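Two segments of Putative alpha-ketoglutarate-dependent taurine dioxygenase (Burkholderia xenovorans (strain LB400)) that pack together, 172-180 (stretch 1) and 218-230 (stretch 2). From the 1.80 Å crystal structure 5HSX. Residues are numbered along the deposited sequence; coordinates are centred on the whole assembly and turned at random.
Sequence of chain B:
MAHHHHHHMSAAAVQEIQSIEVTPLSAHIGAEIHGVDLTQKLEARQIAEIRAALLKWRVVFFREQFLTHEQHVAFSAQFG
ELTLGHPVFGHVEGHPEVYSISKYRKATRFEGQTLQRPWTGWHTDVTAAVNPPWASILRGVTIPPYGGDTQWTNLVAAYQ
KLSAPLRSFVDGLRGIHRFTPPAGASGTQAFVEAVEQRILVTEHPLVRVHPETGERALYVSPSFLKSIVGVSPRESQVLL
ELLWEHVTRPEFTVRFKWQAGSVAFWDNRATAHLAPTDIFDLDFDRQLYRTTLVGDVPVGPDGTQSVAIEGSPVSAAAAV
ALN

Stretch 1 172-180: GLRGIHRFT
Stretch 2, residues 218-230: LYVSPSFLKSIVG

A beta bulge interrupts the pairing of these two antiparallel segments: Gly175 lies opposite Ile228 and Ile176 opposite Ser227, but His177 pairs with Leu225, so Lys226 is the extra residue. The bulge is made at Lys226, whose phi/psi of -106/-35° departs from the extended values of its neighbours (Leu225 -74/121°, Ser227 -158/158°). Its N still donates to Ile176 O, so Lys226 and Ser227 together face Ile176, and it is Ser227 N that has no partner in the model.

Strand 174-179 is extended throughout, and its axis runs at 152° to that of 225-228, with a closest approach of 4.6 Å. Four backbone hydrogen bonds fix the register: Val229 N to Arg174 O (2.8 Å), Ile176 N to Ser227 O (2.9 Å), Lys226 N to Ile176 O (2.8 Å) and Arg178 N to Phe224 O (3.0 Å). The CA atoms are 4.4 Å apart at Gly175-Ile228, 5.4 Å at Ile176-Ser227 and 4.2 Å at His177-Leu225. The close pairs bring CA-H...O contacts, from Gly175 CA to Ser227 O and from His177 CA to Phe224 O, both 3.2 Å. Before the strand, a turn places Phe224 N and Leu225 N on Ser221 O, at 3.0 and 2.9 Å.

One face of the sheet carries His177, Leu225 and Ile228. Gly175 suits this face because Leu225 CD1 lies 3.6 Å from Gly175 CA; an ideal CB there would sit 2.5 Å from that methyl. Leu225 (chi1 t, chi2 p) also places CB over the face of the His177 ring, 4.0 Å from its centroid, a CH-pi contact. The imidazole (chi1 m, chi2 -127°) is buried yet satisfied: ND1 bonds elsewhere in the structure, and NE2 shares a water with Tyr219 O, each 2.7 Å from it.

On the other face are Ile176 (m, m) and Ser227 (p). Ile176 CD1 meets Val229 CG2 at 3.7 Å, an apolar contact between two branched aliphatic side chains, which cover backbone without needing a polar partner, while Ser227 OG, 3.7 Å from Ile176 CB, lies 2.8 Å from a water, which accepts a hydrogen bond from Arg178 NE at 3.1 Å.

Long side chains suit the exposed margin at Lys226 and Arg178. Lys226 (m, m, t, t) lays CG 3.8 Å from Arg178 CB, and its NZ donates to Ser223 O at 3.1 Å and to a water at 3.0 Å that donates to Arg178 O at 2.8 Å. Beyond them, Phe179 (chi1 t) and the buried Phe224 (chi1 m) make an apolar contact, CD2 of Phe179 to CE1 of Phe224, 4.1 Å, as suits aromatic side chains in a less exposed place. Altogether the contact buries 714 Å².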

# COMPACT_ATOMS: atom_id res chain seq x y z
N GLY B 172 -17.67 14.92 18.16
CA GLY B 172 -18.96 15.58 18.12
C GLY B 172 -19.55 15.80 16.75
O GLY B 172 -20.64 16.38 16.64
N LEU B 173 -18.89 15.34 15.68
CA LEU B 173 -19.33 15.64 14.32
C LEU B 173 -20.13 14.50 13.72
O LEU B 173 -19.94 13.33 14.07
CB LEU B 173 -18.11 15.93 13.43
CG LEU B 173 -17.28 17.14 13.84
CD1 LEU B 173 -16.10 17.34 12.89
CD2 LEU B 173 -18.14 18.40 13.90
N ARG B 174 -21.04 14.86 12.81
CA ARG B 174 -21.85 13.93 12.04
C ARG B 174 -21.59 14.14 10.55
O ARG B 174 -21.22 15.25 10.13
CB ARG B 174 -23.33 14.13 12.32
CG ARG B 174 -23.65 14.25 13.79
CD ARG B 174 -23.82 12.89 14.41
NE ARG B 174 -25.09 12.29 14.02
CZ ARG B 174 -25.50 11.09 14.41
NH1 ARG B 174 -24.73 10.35 15.20
NH2 ARG B 174 -26.67 10.62 13.99
N GLY B 175 -21.78 13.09 9.76
CA GLY B 175 -21.49 13.14 8.34
C GLY B 175 -22.61 12.52 7.52
O GLY B 175 -23.25 11.56 7.93
N ILE B 176 -22.82 13.09 6.33
CA ILE B 176 -23.82 12.59 5.40
C ILE B 176 -23.14 11.64 4.42
O ILE B 176 -22.21 12.05 3.71
CB ILE B 176 -24.51 13.74 4.65
CG1 ILE B 176 -25.14 14.73 5.64
CG2 ILE B 176 -25.54 13.18 3.65
CD1 ILE B 176 -26.23 14.13 6.54
N HIS B 177 -23.62 10.40 4.36
CA HIS B 177 -23.15 9.41 3.40
C HIS B 177 -24.22 9.21 2.33
O HIS B 177 -25.41 9.10 2.64
CB HIS B 177 -22.86 8.07 4.07
CG HIS B 177 -21.81 8.13 5.14
ND1 HIS B 177 -20.71 7.29 5.16
CD2 HIS B 177 -21.69 8.91 6.25
CE1 HIS B 177 -19.96 7.56 6.21
NE2 HIS B 177 -20.54 8.53 6.89
N ARG B 178 -23.79 9.18 1.06
CA ARG B 178 -24.71 9.07 -0.07
C ARG B 178 -24.22 8.00 -1.04
O ARG B 178 -23.01 7.82 -1.24
CB ARG B 178 -24.85 10.39 -0.85
CG ARG B 178 -25.39 11.56 -0.04
CD ARG B 178 -25.44 12.83 -0.90
NE ARG B 178 -25.68 14.02 -0.08
CZ ARG B 178 -26.90 14.46 0.24
NH1 ARG B 178 -27.97 13.82 -0.20
NH2 ARG B 178 -27.03 15.55 1.00
N PHE B 179 -25.17 7.32 -1.66
CA PHE B 179 -24.88 6.41 -2.75
C PHE B 179 -26.03 6.46 -3.75
O PHE B 179 -27.20 6.46 -3.35
CB PHE B 179 -24.67 4.97 -2.26
CG PHE B 179 -24.51 3.97 -3.37
CD1 PHE B 179 -25.53 3.09 -3.66
CD2 PHE B 179 -23.35 3.93 -4.12
CE1 PHE B 179 -25.40 2.16 -4.70
CE2 PHE B 179 -23.20 3.02 -5.15
CZ PHE B 179 -24.23 2.13 -5.44
N THR B 180 -25.68 6.51 -5.03
CA THR B 180 -26.66 6.49 -6.12
C THR B 180 -26.44 5.22 -6.93
O THR B 180 -25.41 5.10 -7.62
CB THR B 180 -26.53 7.72 -7.00
OG1 THR B 180 -26.82 8.90 -6.23
CG2 THR B 180 -27.49 7.64 -8.19
N LEU B 218 -12.48 5.98 13.26
CA LEU B 218 -12.64 7.18 12.45
C LEU B 218 -13.44 6.78 11.21
O LEU B 218 -12.90 6.25 10.24
CB LEU B 218 -11.26 7.76 12.10
CG LEU B 218 -11.17 9.10 11.37
CD1 LEU B 218 -11.96 10.17 12.11
CD2 LEU B 218 -9.69 9.52 11.24
N TYR B 219 -14.76 7.01 11.27
CA TYR B 219 -15.73 6.35 10.39
C TYR B 219 -15.97 7.20 9.15
O TYR B 219 -17.07 7.69 8.90
CB TYR B 219 -17.02 6.11 11.17
CG TYR B 219 -17.94 5.03 10.64
CD1 TYR B 219 -17.54 3.71 10.59
CD2 TYR B 219 -19.24 5.34 10.23
CE1 TYR B 219 -18.39 2.70 10.13
CE2 TYR B 219 -20.10 4.35 9.76
CZ TYR B 219 -19.67 3.03 9.72
OH TYR B 219 -20.53 2.04 9.27
N VAL B 220 -14.92 7.35 8.34
CA VAL B 220 -14.91 8.40 7.32
C VAL B 220 -15.01 7.86 5.90
O VAL B 220 -14.80 8.62 4.95
CB VAL B 220 -13.67 9.31 7.46
CG1 VAL B 220 -13.74 10.14 8.74
CG2 VAL B 220 -12.36 8.50 7.41
N SER B 221 -15.35 6.57 5.72
CA SER B 221 -15.74 5.92 4.46
C SER B 221 -15.60 6.81 3.22
O SER B 221 -16.60 7.37 2.75
CB SER B 221 -17.19 5.43 4.59
OG SER B 221 -17.52 4.54 3.54
N PRO B 222 -14.39 6.96 2.66
CA PRO B 222 -14.16 8.09 1.73
C PRO B 222 -15.01 8.06 0.46
O PRO B 222 -15.34 9.14 -0.05
CB PRO B 222 -12.65 7.98 1.41
CG PRO B 222 -12.08 7.40 2.70
CD PRO B 222 -13.12 6.36 3.11
N SER B 223 -15.38 6.89 -0.07
CA SER B 223 -16.19 6.90 -1.28
C SER B 223 -17.61 7.41 -1.06
O SER B 223 -18.24 7.89 -2.01
CB SER B 223 -16.28 5.50 -1.89
OG SER B 223 -15.02 5.08 -2.36
N PHE B 224 -18.13 7.32 0.16
CA PHE B 224 -19.54 7.59 0.41
C PHE B 224 -19.80 8.81 1.29
O PHE B 224 -20.85 9.43 1.15
CB PHE B 224 -20.21 6.37 1.04
CG PHE B 224 -20.01 5.13 0.23
CD1 PHE B 224 -20.13 5.19 -1.16
CD2 PHE B 224 -19.64 3.93 0.82
CE1 PHE B 224 -19.91 4.07 -1.95
CE2 PHE B 224 -19.42 2.80 0.05
CZ PHE B 224 -19.56 2.87 -1.34
N LEU B 225 -18.86 9.16 2.17
CA LEU B 225 -19.05 10.32 3.03
C LEU B 225 -18.88 11.60 2.22
O LEU B 225 -17.84 11.82 1.60
CB LEU B 225 -18.07 10.27 4.21
CG LEU B 225 -17.97 11.48 5.14
CD1 LEU B 225 -19.36 11.87 5.75
CD2 LEU B 225 -16.94 11.21 6.24
N LYS B 226 -19.93 12.43 2.19
CA LYS B 226 -19.97 13.58 1.30
C LYS B 226 -19.77 14.91 2.01
O LYS B 226 -19.17 15.83 1.43
CB LYS B 226 -21.31 13.63 0.55
CG LYS B 226 -21.64 12.35 -0.20
CD LYS B 226 -20.52 11.96 -1.14
CE LYS B 226 -20.90 10.74 -1.98
NZ LYS B 226 -19.77 10.39 -2.89
N SER B 227 -20.27 15.04 3.24
CA SER B 227 -20.19 16.33 3.92
C SER B 227 -20.30 16.12 5.42
O SER B 227 -20.85 15.11 5.90
CB SER B 227 -21.30 17.26 3.44
OG SER B 227 -22.58 16.72 3.73
N ILE B 228 -19.81 17.10 6.16
CA ILE B 228 -19.91 17.15 7.61
C ILE B 228 -21.08 18.05 7.98
O ILE B 228 -21.16 19.18 7.48
CB ILE B 228 -18.59 17.64 8.23
CG1 ILE B 228 -17.47 16.63 7.94
CG2 ILE B 228 -18.76 17.89 9.76
CD1 ILE B 228 -16.07 17.10 8.41
N VAL B 229 -21.97 17.57 8.84
CA VAL B 229 -23.18 18.32 9.18
C VAL B 229 -22.81 19.55 10.00
O VAL B 229 -21.98 19.49 10.92
CB VAL B 229 -24.16 17.42 9.96
CG1 VAL B 229 -25.36 18.23 10.42
CG2 VAL B 229 -24.60 16.26 9.07
N GLY B 230 -23.40 20.69 9.65
CA GLY B 230 -23.35 21.87 10.51
C GLY B 230 -22.13 22.74 10.35
O GLY B 230 -21.97 23.68 11.14
O HOH W 1 -21.83 17.65 12.86
O HOH W 2 -19.29 9.22 9.24
O HOH W 3 -24.01 16.10 1.44
O HOH W 4 -21.40 7.93 -3.49